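Local atomic coordinates of putative peptidyl-arginine deiminase family protein (Campylobacter jejuni subsp. jejuni serotype O:2, PDB entry 6B10), a protein that probably hydrolyses agmatine to N-carbamoylputrescine, as an agmatine deiminase of the peptidyl-arginine deiminase family acting in polyamine biosynthesis. Residues P235-K238 and M239-E242. Numbering follows the deposited sequence.
Sequences PLQK and MKEE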
loop_
_atom_site.group_PDB
_atom_site.type_symbol
_atom_site.label_atom_id
_atom_site.label_comp_id
_atom_site.label_asym_id
_atom_site.label_seq_id
_atom_site.Cartn_x
_atom_site.Cartn_y
_atom_site.Cartn_z
ATOM N N PRO A 235 18.450 -7.575 -11.410
ATOM C CA PRO A 235 17.327 -8.019 -10.588
ATOM C C PRO A 235 15.969 -7.684 -11.202
ATOM O O PRO A 235 15.084 -8.538 -11.231
ATOM C CB PRO A 235 17.519 -7.250 -9.284
ATOM C CG PRO A 235 18.982 -7.004 -9.207
ATOM C CD PRO A 235 19.449 -6.835 -10.619
ATOM N N LEU A 236 15.819 -6.457 -11.696
ATOM C CA LEU A 236 14.569 -6.037 -12.321
ATOM C C LEU A 236 14.365 -6.664 -13.695
ATOM O O LEU A 236 13.229 -6.947 -14.078
ATOM C CB LEU A 236 14.467 -4.508 -12.389
ATOM C CG LEU A 236 14.338 -3.836 -11.015
ATOM C CD1 LEU A 236 14.276 -2.325 -11.160
ATOM C CD2 LEU A 236 13.123 -4.347 -10.251
ATOM N N GLN A 237 15.448 -6.895 -14.434
ATOM C CA GLN A 237 15.331 -7.636 -15.692
ATOM C C GLN A 237 14.869 -9.072 -15.442
ATOM O O GLN A 237 14.030 -9.586 -16.176
ATOM C CB GLN A 237 16.636 -7.613 -16.493
ATOM C CG GLN A 237 16.866 -6.307 -17.247
ATOM C CD GLN A 237 15.872 -6.080 -18.384
ATOM O OE1 GLN A 237 15.439 -7.022 -19.045
ATOM N NE2 GLN A 237 15.515 -4.820 -18.618
ATOM N N LYS A 238 15.399 -9.706 -14.399
ATOM C CA LYS A 238 14.964 -11.056 -14.025
ATOM C C LYS A 238 13.504 -11.075 -13.544
ATOM O O LYS A 238 12.731 -11.962 -13.910
ATOM C CB LYS A 238 15.871 -11.639 -12.941
ATOM C CG LYS A 238 17.253 -12.050 -13.423
ATOM C CD LYS A 238 18.100 -12.518 -12.250
ATOM C CE LYS A 238 19.568 -12.636 -12.620
ATOM N NZ LYS A 238 20.411 -12.784 -11.403
ATOM N N MET A 239 13.134 -10.094 -12.726
ATOM C CA MET A 239 11.742 -9.942 -12.308
ATOM C C MET A 239 10.826 -9.795 -13.525
ATOM O O MET A 239 9.746 -10.380 -13.564
ATOM C CB MET A 239 11.578 -8.737 -11.379
ATOM C CG MET A 239 10.233 -8.693 -10.662
ATOM S SD MET A 239 10.035 -7.213 -9.653
ATOM C CE MET A 239 9.792 -5.979 -10.927
ATOM N N LYS A 240 11.260 -9.019 -14.514
ATOM C CA LYS A 240 10.486 -8.849 -15.743
ATOM C C LYS A 240 10.205 -10.196 -16.408
ATOM O O LYS A 240 9.067 -10.484 -16.790
ATOM C CB LYS A 240 11.205 -7.914 -16.721
ATOM C CG LYS A 240 10.414 -7.608 -17.986
ATOM C CD LYS A 240 11.229 -6.781 -18.972
ATOM C CE LYS A 240 10.521 -6.644 -20.313
ATOM N NZ LYS A 240 10.958 -5.421 -21.055
ATOM N N GLU A 241 11.247 -11.017 -16.540
ATOM C CA GLU A 241 11.114 -12.336 -17.168
ATOM C C GLU A 241 10.122 -13.228 -16.427
ATOM O O GLU A 241 9.291 -13.882 -17.059
ATOM C CB GLU A 241 12.481 -13.028 -17.279
ATOM C CG GLU A 241 13.432 -12.376 -18.279
ATOM C CD GLU A 241 12.838 -12.272 -19.673
ATOM O OE1 GLU A 241 12.105 -13.199 -20.074
ATOM O OE2 GLU A 241 13.094 -11.261 -20.366
ATOM N N GLU A 242 10.213 -13.250 -15.095
ATOM C CA GLU A 242 9.225 -13.935 -14.259
ATOM C C GLU A 242 7.803 -13.474 -14.571
ATOM O O GLU A 242 6.901 -14.286 -14.763
ATOM C CB GLU A 242 9.487 -13.660 -12.782
ATOM C CG GLU A 242 10.301 -14.705 -12.065
ATOM C CD GLU A 242 10.535 -14.314 -10.628
ATOM O OE1 GLU A 242 9.916 -14.921 -9.731
ATOM O OE2 GLU A 242 11.318 -13.372 -10.394
#
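Four successive i to i+4 backbone hydrogen bonds tie P235-K238 to M239-E242 as consecutive turns of helix 233-244. M239 N donates to P235 O at 2.9 Å, and K240 N reaches L236 O at the same 2.9 Å. The two later bonds are longer, E241 N to Q237 O at 3.2 Å and E242 N to K238 O at 3.1 Å, yet the last is the straightest of the set, with an N-H...O angle of 172°.

Around this ladder the side chains sort by face. On the buried face the L236 and M239 side chains lie alongside each other, both heading the same way, and their ends meet where L236 CD2 lies 3.8 Å from M239 CE. M239 has CG anti to its backbone N (chi1 -167°) and stays extended as far as SD; the turn at chi3 (73°) then brings the terminal methyl against the leucine. Both side chains also rest on L211, while C223 and H222 of strand 219-224 touch L236 and M239 respectively. Elsewhere round the helix the contact is looser: Q237 OE1 comes within 4.2 Å of K240 CD, a carbonyl oxygen beside the aliphatic stem of an extended lysine. That stem carries NZ to a salt bridge with E252, E241 OE2 forms a salt bridge with K244 NZ later in the same helix, and the carboxylate of E242 accepts from the backbone N-H groups of E195 and N196.

The helix links strands 219-224 and 249-254 of a beta-alpha-beta unit. Backbone bonds hold its two turns together, the Leu-Met pair packs inward, and K240 and E242 tie it to neighbouring parts of the chain.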